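Cyclopenase asqI (Emericella nidulans, PDB 5YY3) is a zinc-dependent cyclopenase that converts 4'-methoxycyclopenin into 4'-methoxyviridicatin, with release of methyl isocyanate, in aspoquinolone biosynthesis. Local coordinates at residues D208-V213 and D332-S337; F214-S219 and R600-P605; G305-T310 and L316-D321; N354-G359 and W394-H399. All coordinates share one frame; numbering follows the deposited sequence.

Contacts 1 and 2 share helix 210-231: residues 208-213 enter it and residues 214-219 form its next turns, and their centres lie about 13 Å apart. Along the chain contact 3 falls between the two segments of contact 1, while contact 4 comes after contact 1 closes; contacts 3 and 4 both fall between the two segments of contact 2, whereas contacts 1 and 2 cross, since 332-337 lies between 214-219 and 600-605. Contacts 1, 3 and 4 belong wholly to the hemocyanin copper-type domain, whereas contact 2 joins it to the Ig-like domain. Contact 4 touches both contact 1 and contact 2, close to zinc ligand His218. The hairpin of contact 3 is more peripheral, its centre about 22 Å from that of contact 4.

Contact 1: D208-V213 and D332-S337; sequences DRHGEV and DAQYPS
With chi1 at -84°, His210 sets its imidazole beside its own backbone N, while Gln334, at chi1 -58°, sends an extended chain across to meet it. The amide arrives at the root of the imidazole: Gln334 OE1 lies 3.0 Å from His210 CB, a tight carbon-oxygen approach, and Gln334 NE2 lies 3.7 Å from His210 ND1. The latter distance is too long for a hydrogen bond, and the amide plane stands 88° from the ring plane, so the evidence favours packing of two polar groups over pairing. Gln334 OE1 also lies 4.0 Å from Gly211 N, at the first turn of helix 210-231, where His210 and Gly211 are both buried.

The backbone before Gln334 is a tight corner. Ala333, with positive phi, is the C' residue of the Schellman motif that ends helix 323-331, and Gln334 then sits at the N-cap position of helix 335-339, where it is also the centre of an inverse gamma turn. Tyr193 of helix 180-193 packs on both partners, meeting the His210 ring edge-to-face and touching Gln334. The contact thus ties a helix-to-helix corner to the start of helix 210-231, which farther on supplies zinc ligand His218, within the helical hemocyanin-type domain of the tyrosinase family.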
loop_
_atom_site.group_PDB
_atom_site.type_symbol
_atom_site.label_atom_id
_atom_site.label_comp_id
_atom_site.label_asym_id
_atom_site.label_seq_id
_atom_site.Cartn_x
_atom_site.Cartn_y
_atom_site.Cartn_z
ATOM N N ASP A 208 -38.035 30.922 4.279
ATOM C CA ASP A 208 -37.679 31.229 5.670
ATOM C C ASP A 208 -36.407 30.555 6.191
ATOM O O ASP A 208 -35.757 31.055 7.113
ATOM C CB ASP A 208 -38.833 30.817 6.596
ATOM C CG ASP A 208 -40.005 31.771 6.532
ATOM O OD1 ASP A 208 -41.013 31.438 5.866
ATOM O OD2 ASP A 208 -39.917 32.854 7.151
ATOM N N ARG A 209 -36.074 29.405 5.619
ATOM C CA ARG A 209 -35.171 28.464 6.276
ATOM C C ARG A 209 -33.784 28.351 5.644
ATOM O O ARG A 209 -33.282 27.246 5.470
ATOM C CB ARG A 209 -35.834 27.077 6.311
ATOM C CG ARG A 209 -37.170 27.030 7.052
ATOM C CD ARG A 209 -36.990 27.313 8.551
ATOM N NE ARG A 209 -38.267 27.465 9.260
ATOM C CZ ARG A 209 -38.398 27.476 10.587
ATOM N NH1 ARG A 209 -37.330 27.340 11.369
ATOM N NH2 ARG A 209 -39.599 27.621 11.143
ATOM N N HIS A 210 -33.171 29.483 5.302
ATOM C CA HIS A 210 -31.825 29.488 4.707
ATOM C C HIS A 210 -30.815 28.724 5.558
ATOM O O HIS A 210 -30.014 27.951 5.042
ATOM C CB HIS A 210 -31.300 30.918 4.503
ATOM C CG HIS A 210 -31.756 31.577 3.237
ATOM N ND1 HIS A 210 -31.042 31.499 2.058
ATOM C CD2 HIS A 210 -32.831 32.357 2.976
ATOM C CE1 HIS A 210 -31.669 32.186 1.121
ATOM N NE2 HIS A 210 -32.754 32.719 1.649
ATOM N N GLY A 211 -30.864 28.948 6.866
ATOM C CA GLY A 211 -29.867 28.408 7.766
ATOM C C GLY A 211 -30.004 26.915 7.923
ATOM O O GLY A 211 -29.015 26.196 8.028
ATOM N N GLU A 212 -31.246 26.457 7.942
ATOM C CA GLU A 212 -31.566 25.041 8.040
ATOM C C GLU A 212 -31.079 24.275 6.825
ATOM O O GLU A 212 -30.440 23.238 6.944
ATOM C CB GLU A 212 -33.067 24.869 8.181
ATOM C CG GLU A 212 -33.469 23.696 9.004
ATOM C CD GLU A 212 -34.959 23.594 9.102
ATOM O OE1 GLU A 212 -35.574 23.036 8.164
ATOM O OE2 GLU A 212 -35.506 24.112 10.100
ATOM N N VAL A 213 -31.404 24.809 5.655
ATOM C CA VAL A 213 -30.949 24.285 4.378
ATOM C C VAL A 213 -29.414 24.281 4.219
ATOM O O VAL A 213 -28.829 23.290 3.781
ATOM C CB VAL A 213 -31.584 25.098 3.244
ATOM C CG1 VAL A 213 -30.869 24.868 1.941
ATOM C CG2 VAL A 213 -33.065 24.747 3.124
ATOM N N ASP A 332 -23.657 31.663 8.425
ATOM C CA ASP A 332 -23.616 32.204 7.071
ATOM C C ASP A 332 -23.959 33.697 7.038
ATOM O O ASP A 332 -24.232 34.245 5.965
ATOM C CB ASP A 332 -24.564 31.415 6.173
ATOM C CG ASP A 332 -24.337 31.676 4.695
ATOM O OD1 ASP A 332 -23.188 31.519 4.215
ATOM O OD2 ASP A 332 -25.318 32.039 4.007
ATOM N N ALA A 333 -23.926 34.342 8.211
ATOM C CA ALA A 333 -24.171 35.799 8.375
ATOM C C ALA A 333 -25.459 36.296 7.725
ATOM O O ALA A 333 -25.491 37.349 7.085
ATOM C CB ALA A 333 -23.004 36.609 7.838
ATOM N N GLN A 334 -26.530 35.552 7.907
ATOM C CA GLN A 334 -27.825 35.990 7.397
ATOM C C GLN A 334 -28.621 36.793 8.390
ATOM O O GLN A 334 -29.761 36.490 8.678
ATOM C CB GLN A 334 -28.586 34.778 6.919
ATOM C CG GLN A 334 -27.711 34.197 5.902
ATOM C CD GLN A 334 -28.364 33.147 5.136
ATOM O OE1 GLN A 334 -28.889 32.172 5.687
ATOM N NE2 GLN A 334 -28.323 33.302 3.827
ATOM N N TYR A 335 -27.983 37.831 8.899
ATOM C CA TYR A 335 -28.600 38.670 9.900
ATOM C C TYR A 335 -29.852 39.414 9.394
ATOM O O TYR A 335 -30.800 39.554 10.152
ATOM C CB TYR A 335 -27.564 39.639 10.454
ATOM C CG TYR A 335 -26.378 38.936 11.105
ATOM C CD1 TYR A 335 -26.522 38.293 12.327
ATOM C CD2 TYR A 335 -25.117 38.918 10.497
ATOM C CE1 TYR A 335 -25.457 37.660 12.940
ATOM C CE2 TYR A 335 -24.037 38.283 11.107
ATOM C CZ TYR A 335 -24.222 37.657 12.329
ATOM O OH TYR A 335 -23.179 37.025 12.956
ATOM N N PRO A 336 -29.886 39.861 8.118
ATOM C CA PRO A 336 -31.157 40.466 7.684
ATOM C C PRO A 336 -32.369 39.523 7.775
ATOM O O PRO A 336 -33.422 39.923 8.268
ATOM C CB PRO A 336 -30.877 40.850 6.226
ATOM C CG PRO A 336 -29.419 41.119 6.200
ATOM C CD PRO A 336 -28.806 40.114 7.143
ATOM N N SER A 337 -32.218 38.283 7.328
ATOM C CA SER A 337 -33.316 37.319 7.381
ATOM C C SER A 337 -33.670 36.935 8.819
ATOM O O SER A 337 -34.831 36.997 9.229
ATOM C CB SER A 337 -32.961 36.068 6.577
ATOM O OG SER A 337 -34.120 35.306 6.286
#

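Contact 2: F214-S219 and R600-P605; sequences FLYVHS and RGMGYP
The CH-pi interaction carries this contact: Met602 CB lies over one face of the Tyr216 ring, 3.7 Å from its centroid and 21° off the ring normal. It sits toward the CG side of the ring, 3.5 Å from Tyr216 CG. The phenol extends out from the helix because its CG is anti to the backbone N (chi1 173°), and the two side chains cross at about a right angle.

A Met-aromatic contact accompanies it. The methionine chain bends at chi2 and chi3, which leaves SD oblique to the ring, 5.4 Å from the centroid, and brings Met602 CE to 3.6 Å from Tyr216 CE2. Met602 and Gly603 are the central residues of a type II beta turn, closed by Tyr604 N to Gly601 O at 3.2 Å, so a loop of the Ig-like domain presses its turn against a helix of the metal-binding domain.

On the helix side, hydrogen bonds converge on Phe214 O, which receives both His218 N and, at 2.8 Å, His218 ND1, the two donors coming from opposite faces of the carbonyl plane. The side-chain bond lies in the imidazole plane and helps fix the rotation of zinc ligand His218, consistent with metal binding through NE2.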
loop_
_atom_site.group_PDB
_atom_site.type_symbol
_atom_site.label_atom_id
_atom_site.label_comp_id
_atom_site.label_asym_id
_atom_site.label_seq_id
_atom_site.Cartn_x
_atom_site.Cartn_y
_atom_site.Cartn_z
ATOM N N PHE A 214 -28.781 25.399 4.557
ATOM C CA PHE A 214 -27.329 25.537 4.537
ATOM C C PHE A 214 -26.659 24.394 5.304
ATOM O O PHE A 214 -25.824 23.680 4.765
ATOM C CB PHE A 214 -26.937 26.908 5.123
ATOM C CG PHE A 214 -25.474 27.058 5.433
ATOM C CD1 PHE A 214 -24.571 27.383 4.438
ATOM C CD2 PHE A 214 -25.005 26.903 6.727
ATOM C CE1 PHE A 214 -23.221 27.528 4.724
ATOM C CE2 PHE A 214 -23.652 27.049 7.012
ATOM C CZ PHE A 214 -22.764 27.361 6.010
ATOM N N LEU A 215 -27.055 24.214 6.555
ATOM C CA LEU A 215 -26.464 23.207 7.426
ATOM C C LEU A 215 -26.759 21.783 6.950
ATOM O O LEU A 215 -25.886 20.908 6.959
ATOM C CB LEU A 215 -26.987 23.410 8.849
ATOM C CG LEU A 215 -25.978 23.490 9.993
ATOM C CD1 LEU A 215 -24.725 24.260 9.584
ATOM C CD2 LEU A 215 -26.644 24.141 11.212
ATOM N N TYR A 216 -28.001 21.554 6.534
ATOM C CA TYR A 216 -28.429 20.235 6.094
ATOM C C TYR A 216 -27.732 19.755 4.813
ATOM O O TYR A 216 -27.269 18.610 4.735
ATOM C CB TYR A 216 -29.928 20.228 5.873
ATOM C CG TYR A 216 -30.403 18.947 5.255
ATOM C CD1 TYR A 216 -30.444 17.783 6.001
ATOM C CD2 TYR A 216 -30.784 18.890 3.917
ATOM C CE1 TYR A 216 -30.861 16.617 5.452
ATOM C CE2 TYR A 216 -31.214 17.713 3.354
ATOM C CZ TYR A 216 -31.260 16.581 4.137
ATOM O OH TYR A 216 -31.676 15.381 3.621
ATOM N N VAL A 217 -27.671 20.618 3.808
ATOM C CA VAL A 217 -27.020 20.280 2.552
ATOM C C VAL A 217 -25.547 19.958 2.779
ATOM O O VAL A 217 -25.041 18.931 2.312
ATOM C CB VAL A 217 -27.146 21.427 1.542
ATOM C CG1 VAL A 217 -26.236 21.203 0.352
ATOM C CG2 VAL A 217 -28.604 21.577 1.103
ATOM N N HIS A 218 -24.863 20.813 3.530
ATOM C CA HIS A 218 -23.462 20.572 3.819
ATOM C C HIS A 218 -23.238 19.341 4.694
ATOM O O HIS A 218 -22.274 18.607 4.483
ATOM C CB HIS A 218 -22.839 21.805 4.459
ATOM C CG HIS A 218 -22.608 22.909 3.485
ATOM N ND1 HIS A 218 -23.563 23.864 3.203
ATOM C CD2 HIS A 218 -21.555 23.177 2.678
ATOM C CE1 HIS A 218 -23.093 24.693 2.287
ATOM N NE2 HIS A 218 -21.875 24.302 1.955
ATOM N N SER A 219 -24.112 19.105 5.666
ATOM C CA SER A 219 -23.972 17.904 6.497
ATOM C C SER A 219 -24.259 16.637 5.706
ATOM O O SER A 219 -23.675 15.585 5.943
ATOM C CB SER A 219 -24.901 17.949 7.704
ATOM O OG SER A 219 -24.807 16.729 8.419
ATOM N N ARG A 600 -41.293 19.183 8.680
ATOM C CA ARG A 600 -40.556 18.541 9.775
ATOM C C ARG A 600 -39.110 19.008 9.928
ATOM O O ARG A 600 -38.455 18.696 10.929
ATOM C CB ARG A 600 -40.561 17.025 9.587
ATOM C CG ARG A 600 -41.889 16.382 9.863
ATOM C CD ARG A 600 -42.294 16.648 11.297
ATOM N NE ARG A 600 -43.742 16.774 11.406
ATOM C CZ ARG A 600 -44.385 17.927 11.545
ATOM N NH1 ARG A 600 -43.707 19.073 11.623
ATOM N NH2 ARG A 600 -45.710 17.925 11.624
ATOM N N GLY A 601 -38.607 19.747 8.949
ATOM C CA GLY A 601 -37.217 20.157 8.976
ATOM C C GLY A 601 -36.424 19.208 8.102
ATOM O O GLY A 601 -36.668 17.997 8.128
ATOM N N MET A 602 -35.497 19.745 7.315
ATOM C CA MET A 602 -34.768 18.917 6.362
ATOM C C MET A 602 -33.973 17.810 7.065
ATOM O O MET A 602 -33.334 18.025 8.088
ATOM C CB MET A 602 -33.844 19.779 5.505
ATOM C CG MET A 602 -34.565 20.658 4.464
ATOM S SD MET A 602 -35.475 19.876 3.080
ATOM C CE MET A 602 -34.721 18.247 2.852
ATOM N N GLY A 603 -34.060 16.602 6.536
ATOM C CA GLY A 603 -33.340 15.480 7.110
ATOM C C GLY A 603 -34.005 14.810 8.286
ATOM O O GLY A 603 -33.406 13.935 8.911
ATOM N N TYR A 604 -35.241 15.207 8.582
ATOM C CA TYR A 604 -36.036 14.559 9.628
ATOM C C TYR A 604 -36.159 13.068 9.356
ATOM O O TYR A 604 -36.449 12.670 8.227
ATOM C CB TYR A 604 -37.426 15.184 9.705
ATOM C CG TYR A 604 -38.287 14.629 10.815
ATOM C CD1 TYR A 604 -38.207 15.153 12.101
ATOM C CD2 TYR A 604 -39.175 13.582 10.581
ATOM C CE1 TYR A 604 -38.985 14.653 13.131
ATOM C CE2 TYR A 604 -39.961 13.072 11.615
ATOM C CZ TYR A 604 -39.860 13.621 12.888
ATOM O OH TYR A 604 -40.639 13.141 13.925
ATOM N N PRO A 605 -36.006 12.235 10.390
ATOM C CA PRO A 605 -35.871 12.539 11.819
ATOM C C PRO A 605 -34.436 12.531 12.344
ATOM O O PRO A 605 -34.217 12.513 13.557
ATOM C CB PRO A 605 -36.666 11.410 12.467
ATOM C CG PRO A 605 -36.363 10.225 11.571
ATOM C CD PRO A 605 -36.186 10.786 10.165
#

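Contact 3: G305-T310 and L316-D321; sequences GQFETT and LVLTRD
Phe307 lays the CE2 corner of its ring against Leu318, whose CD1 methyl is 3.8 Å from Phe307 CE2; the approach to the ring is oblique. Leu318 also runs alongside the backbone of Gly305, its CB 3.4 Å from Gly305 O. Helix 323-331 packs against this pair, Ile330 touching Phe307 and Phe326 touching Leu318, and Tyr352 meets the phenylalanine ring edge-to-face.

Backbone bonds define the register. Phe307 and Leu316 are an antiparallel hydrogen-bonded pair: Phe307 N reaches Leu316 O at 2.9 Å, and Leu316 N returns to Phe307 O at 2.9 Å. Their side chains share one face of this two-stranded beta hairpin, and those of the non-hydrogen-bonded pair Gln306 and Val317 start toward the other. The hairpin links helix 288-304 with helix 323-331.

Gly305, of positive phi, is the C' residue of the Schellman motif ending helix 288-304, and its carbonyl serves the hairpin: Leu318 N donates to Gly305 O at 2.8 Å. A water donates to the same oxygen and, at 2.7 Å, to Leu318 O. Beside the Leu316 carbonyl, Gln306 CA makes a CA-H...O contact of 3.2 Å with Leu316 O.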
loop_
_atom_site.group_PDB
_atom_site.type_symbol
_atom_site.label_atom_id
_atom_site.label_comp_id
_atom_site.label_asym_id
_atom_site.label_seq_id
_atom_site.Cartn_x
_atom_site.Cartn_y
_atom_site.Cartn_z
ATOM N N GLY A 305 -27.721 28.340 25.048
ATOM C CA GLY A 305 -29.072 28.268 24.514
ATOM C C GLY A 305 -29.656 29.591 24.056
ATOM O O GLY A 305 -30.860 29.671 23.846
ATOM N N GLN A 306 -28.815 30.620 23.915
ATOM C CA GLN A 306 -29.230 31.940 23.415
ATOM C C GLN A 306 -28.170 32.521 22.502
ATOM O O GLN A 306 -26.983 32.310 22.730
ATOM C CB GLN A 306 -29.446 32.967 24.549
ATOM C CG GLN A 306 -29.921 32.454 25.891
ATOM C CD GLN A 306 -29.536 33.390 27.042
ATOM O OE1 GLN A 306 -28.760 34.341 26.869
ATOM N NE2 GLN A 306 -30.060 33.100 28.226
ATOM N N PHE A 307 -28.582 33.308 21.512
ATOM C CA PHE A 307 -27.642 34.204 20.841
ATOM C C PHE A 307 -27.898 35.653 21.293
ATOM O O PHE A 307 -29.021 36.153 21.193
ATOM C CB PHE A 307 -27.744 34.084 19.314
ATOM C CG PHE A 307 -27.019 32.881 18.744
ATOM C CD1 PHE A 307 -25.692 32.972 18.365
ATOM C CD2 PHE A 307 -27.663 31.659 18.614
ATOM C CE1 PHE A 307 -25.024 31.881 17.853
ATOM C CE2 PHE A 307 -27.000 30.560 18.099
ATOM C CZ PHE A 307 -25.679 30.668 17.721
ATOM N N GLU A 308 -26.853 36.316 21.786
ATOM C CA GLU A 308 -26.979 37.680 22.286
ATOM C C GLU A 308 -27.392 38.648 21.193
ATOM O O GLU A 308 -26.942 38.572 20.045
ATOM C CB GLU A 308 -25.673 38.167 22.933
ATOM C CG GLU A 308 -25.318 37.449 24.231
ATOM C CD GLU A 308 -26.481 37.368 25.200
ATOM O OE1 GLU A 308 -27.114 38.416 25.471
ATOM O OE2 GLU A 308 -26.775 36.249 25.686
ATOM N N THR A 309 -28.265 39.561 21.592
ATOM C CA THR A 309 -28.801 40.595 20.734
ATOM C C THR A 309 -28.026 41.884 21.055
ATOM O O THR A 309 -27.282 41.946 22.035
ATOM C CB THR A 309 -30.352 40.709 20.959
ATOM O OG1 THR A 309 -31.016 39.669 20.225
ATOM C CG2 THR A 309 -30.943 42.051 20.534
ATOM N N THR A 310 -28.153 42.882 20.192
ATOM C CA THR A 310 -27.622 44.218 20.432
ATOM C C THR A 310 -28.194 44.887 21.704
ATOM O O THR A 310 -27.595 45.824 22.241
ATOM C CB THR A 310 -27.903 45.117 19.205
ATOM O OG1 THR A 310 -26.981 46.208 19.178
ATOM C CG2 THR A 310 -29.353 45.626 19.214
ATOM N N LEU A 316 -31.901 36.186 21.712
ATOM C CA LEU A 316 -32.728 35.226 21.000
ATOM C C LEU A 316 -32.588 33.857 21.658
ATOM O O LEU A 316 -31.497 33.282 21.683
ATOM C CB LEU A 316 -32.361 35.124 19.534
ATOM C CG LEU A 316 -33.055 33.832 19.069
ATOM C CD1 LEU A 316 -34.501 34.060 18.598
ATOM C CD2 LEU A 316 -32.233 33.027 18.080
ATOM N N VAL A 317 -33.683 33.337 22.196
ATOM C CA VAL A 317 -33.646 32.038 22.845
ATOM C C VAL A 317 -33.782 30.915 21.826
ATOM O O VAL A 317 -34.736 30.872 21.046
ATOM C CB VAL A 317 -34.746 31.911 23.905
ATOM C CG1 VAL A 317 -34.753 30.516 24.516
ATOM C CG2 VAL A 317 -34.544 32.958 24.985
ATOM N N LEU A 318 -32.809 30.011 21.823
ATOM C CA LEU A 318 -32.873 28.839 20.958
ATOM C C LEU A 318 -33.970 27.899 21.433
ATOM O O LEU A 318 -34.212 27.765 22.641
ATOM C CB LEU A 318 -31.524 28.114 20.916
ATOM C CG LEU A 318 -30.494 28.858 20.074
ATOM C CD1 LEU A 318 -29.131 28.189 20.173
ATOM C CD2 LEU A 318 -30.968 28.939 18.625
ATOM N N THR A 319 -34.628 27.266 20.462
ATOM C CA THR A 319 -35.659 26.269 20.702
ATOM C C THR A 319 -35.420 25.070 19.788
ATOM O O THR A 319 -34.737 25.190 18.770
ATOM C CB THR A 319 -37.068 26.834 20.437
ATOM O OG1 THR A 319 -37.230 27.080 19.030
ATOM C CG2 THR A 319 -37.286 28.129 21.206
ATOM N N ARG A 320 -35.992 23.925 20.150
ATOM C CA ARG A 320 -35.980 22.745 19.292
ATOM C C ARG A 320 -36.315 23.101 17.845
ATOM O O ARG A 320 -35.656 22.657 16.901
ATOM C CB ARG A 320 -36.964 21.710 19.821
ATOM C CG ARG A 320 -37.056 20.432 18.997
ATOM C CD ARG A 320 -38.139 19.526 19.560
ATOM N NE ARG A 320 -39.366 20.266 19.877
ATOM C CZ ARG A 320 -40.389 19.759 20.555
ATOM N NH1 ARG A 320 -40.329 18.510 20.998
ATOM N NH2 ARG A 320 -41.470 20.495 20.793
ATOM N N ASP A 321 -37.316 23.953 17.680
ATOM C CA ASP A 321 -37.788 24.331 16.361
ATOM C C ASP A 321 -36.846 25.232 15.572
ATOM O O ASP A 321 -36.723 25.077 14.354
ATOM C CB ASP A 321 -39.142 25.021 16.479
ATOM C CG ASP A 321 -39.841 25.145 15.146
ATOM O OD1 ASP A 321 -39.643 26.169 14.444
ATOM O OD2 ASP A 321 -40.565 24.194 14.787
HETATM O O HOH W 1 -32.651 27.364 24.854
#

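Contact 4: N354-G359 and W394-H399; sequences NLHNYG and WRWYKH
Trp396 NE1 donates to His356 ND1 at 3.1 Å, with an N-H...N angle of 159°. The acceptor lies in the indole plane, whereas the donor is tilted 17° from the imidazole plane, and the rings meet rim to rim. This bond helps fix the rotation of His356, whose side chain is about 5 Å from that of zinc ligand His218.

The indole is wedged between two helices. Gly359 CA packs over one face as a CH-pi contact, 4.2 Å from the centroid of the six-membered ring; His399 CD2, from the tryptophan's own helix, covers the opposite face. Leu355 CG adds apolar packing at 4.2 Å from Trp396 CH2. The axes of the short segments 355-359 and 394-399 run antiparallel (168°), 11.5 Å apart, a spacing bridged by the large ring. In the surrounding bundle, Leu355 leans on Leu291 and Arg295 of helix 288-304, while Tyr397 packs against Val222 of helix 210-231.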
loop_
_atom_site.group_PDB
_atom_site.type_symbol
_atom_site.label_atom_id
_atom_site.label_comp_id
_atom_site.label_asym_id
_atom_site.label_seq_id
_atom_site.Cartn_x
_atom_site.Cartn_y
_atom_site.Cartn_z
ATOM N N ASN A 354 -19.159 36.591 10.661
ATOM C CA ASN A 354 -19.478 35.879 9.424
ATOM C C ASN A 354 -18.517 34.705 9.216
ATOM O O ASN A 354 -17.706 34.712 8.286
ATOM C CB ASN A 354 -19.409 36.836 8.220
ATOM C CG ASN A 354 -19.926 36.203 6.946
ATOM O OD1 ASN A 354 -20.427 35.077 6.969
ATOM N ND2 ASN A 354 -19.845 36.929 5.836
ATOM N N LEU A 355 -18.604 33.701 10.087
ATOM C CA LEU A 355 -17.569 32.662 10.166
ATOM C C LEU A 355 -17.425 31.790 8.911
ATOM O O LEU A 355 -16.306 31.483 8.504
ATOM C CB LEU A 355 -17.834 31.758 11.372
ATOM C CG LEU A 355 -16.792 30.693 11.683
ATOM C CD1 LEU A 355 -15.415 31.325 11.763
ATOM C CD2 LEU A 355 -17.135 30.011 12.984
ATOM N N HIS A 356 -18.540 31.377 8.310
ATOM C CA HIS A 356 -18.484 30.476 7.162
ATOM C C HIS A 356 -17.768 31.131 5.993
ATOM O O HIS A 356 -16.829 30.564 5.429
ATOM C CB HIS A 356 -19.886 30.037 6.716
ATOM C CG HIS A 356 -19.908 29.375 5.370
ATOM N ND1 HIS A 356 -19.182 28.235 5.090
ATOM C CD2 HIS A 356 -20.544 29.708 4.219
ATOM C CE1 HIS A 356 -19.379 27.887 3.828
ATOM N NE2 HIS A 356 -20.205 28.765 3.280
ATOM N N ASN A 357 -18.202 32.332 5.632
ATOM C CA ASN A 357 -17.670 32.967 4.426
ATOM C C ASN A 357 -16.263 33.553 4.623
ATOM O O ASN A 357 -15.453 33.556 3.699
ATOM C CB ASN A 357 -18.644 34.038 3.927
ATOM C CG ASN A 357 -19.983 33.445 3.491
ATOM O OD1 ASN A 357 -20.130 32.965 2.363
ATOM N ND2 ASN A 357 -20.960 33.469 4.387
ATOM N N TYR A 358 -15.943 34.031 5.819
ATOM C CA TYR A 358 -14.562 34.452 6.048
ATOM C C TYR A 358 -13.666 33.226 6.139
ATOM O O TYR A 358 -12.487 33.268 5.744
ATOM C CB TYR A 358 -14.434 35.313 7.304
ATOM C CG TYR A 358 -14.759 36.759 7.058
ATOM C CD1 TYR A 358 -14.038 37.498 6.129
ATOM C CD2 TYR A 358 -15.769 37.401 7.769
ATOM C CE1 TYR A 358 -14.322 38.838 5.903
ATOM C CE2 TYR A 358 -16.058 38.737 7.552
ATOM C CZ TYR A 358 -15.325 39.449 6.618
ATOM O OH TYR A 358 -15.613 40.772 6.387
ATOM N N GLY A 359 -14.220 32.130 6.647
ATOM C CA GLY A 359 -13.492 30.869 6.680
ATOM C C GLY A 359 -13.070 30.390 5.301
ATOM O O GLY A 359 -11.904 30.019 5.092
ATOM N N TRP A 394 -13.764 20.058 2.278
ATOM C CA TRP A 394 -14.503 18.982 2.921
ATOM C C TRP A 394 -14.175 19.013 4.389
ATOM O O TRP A 394 -15.022 18.688 5.219
ATOM C CB TRP A 394 -14.191 17.618 2.272
ATOM C CG TRP A 394 -14.853 17.549 0.936
ATOM C CD1 TRP A 394 -14.301 17.867 -0.267
ATOM C CD2 TRP A 394 -16.231 17.241 0.678
ATOM N NE1 TRP A 394 -15.237 17.735 -1.269
ATOM C CE2 TRP A 394 -16.431 17.349 -0.711
ATOM C CE3 TRP A 394 -17.309 16.859 1.488
ATOM C CZ2 TRP A 394 -17.665 17.096 -1.308
ATOM C CZ3 TRP A 394 -18.525 16.604 0.898
ATOM C CH2 TRP A 394 -18.695 16.717 -0.492
ATOM N N ARG A 395 -12.970 19.467 4.724
ATOM C CA ARG A 395 -12.616 19.595 6.135
ATOM C C ARG A 395 -13.381 20.779 6.750
ATOM O O ARG A 395 -13.808 20.717 7.906
ATOM C CB ARG A 395 -11.097 19.740 6.314
ATOM C CG ARG A 395 -10.300 18.537 5.758
ATOM C CD ARG A 395 -8.858 18.483 6.310
ATOM N NE ARG A 395 -8.913 18.737 7.738
ATOM C CZ ARG A 395 -7.868 19.039 8.494
ATOM N NH1 ARG A 395 -6.647 19.095 7.957
ATOM N NH2 ARG A 395 -8.057 19.282 9.792
ATOM N N TRP A 396 -13.591 21.837 5.971
ATOM C CA TRP A 396 -14.435 22.928 6.440
ATOM C C TRP A 396 -15.913 22.494 6.527
ATOM O O TRP A 396 -16.580 22.769 7.533
ATOM C CB TRP A 396 -14.287 24.165 5.543
ATOM C CG TRP A 396 -15.064 25.359 6.061
ATOM C CD1 TRP A 396 -16.232 25.848 5.561
ATOM C CD2 TRP A 396 -14.727 26.192 7.183
ATOM N NE1 TRP A 396 -16.646 26.935 6.298
ATOM C CE2 TRP A 396 -15.735 27.168 7.304
ATOM C CE3 TRP A 396 -13.678 26.200 8.111
ATOM C CZ2 TRP A 396 -15.729 28.148 8.298
ATOM C CZ3 TRP A 396 -13.664 27.174 9.096
ATOM C CH2 TRP A 396 -14.684 28.139 9.181
ATOM N N TYR A 397 -16.428 21.820 5.496
ATOM C CA TYR A 397 -17.820 21.337 5.545
ATOM C C TYR A 397 -18.053 20.456 6.776
ATOM O O TYR A 397 -19.105 20.540 7.407
ATOM C CB TYR A 397 -18.197 20.549 4.290
ATOM C CG TYR A 397 -18.059 21.276 2.958
ATOM C CD1 TYR A 397 -18.109 22.667 2.873
ATOM C CD2 TYR A 397 -17.868 20.554 1.784
ATOM C CE1 TYR A 397 -17.982 23.319 1.633
ATOM C CE2 TYR A 397 -17.738 21.191 0.551
ATOM C CZ TYR A 397 -17.797 22.572 0.481
ATOM O OH TYR A 397 -17.664 23.187 -0.746
ATOM N N LYS A 398 -17.081 19.624 7.143
ATOM C CA LYS A 398 -17.300 18.792 8.327
ATOM C C LYS A 398 -17.248 19.645 9.599
ATOM O O LYS A 398 -17.897 19.312 10.591
ATOM C CB LYS A 398 -16.301 17.633 8.425
ATOM C CG LYS A 398 -16.645 16.690 9.590
ATOM C CD LYS A 398 -15.968 15.338 9.485
ATOM C CE LYS A 398 -16.099 14.550 10.790
ATOM N NZ LYS A 398 -15.316 13.260 10.761
ATOM N N HIS A 399 -16.509 20.757 9.566
ATOM C CA HIS A 399 -16.551 21.718 10.675
ATOM C C HIS A 399 -17.930 22.344 10.797
ATOM O O HIS A 399 -18.476 22.403 11.890
ATOM C CB HIS A 399 -15.509 22.823 10.508
ATOM C CG HIS A 399 -15.578 23.882 11.568
ATOM N ND1 HIS A 399 -15.490 23.599 12.916
ATOM C CD2 HIS A 399 -15.709 25.228 11.475
ATOM C CE1 HIS A 399 -15.569 24.718 13.608
ATOM N NE2 HIS A 399 -15.700 25.722 12.759
#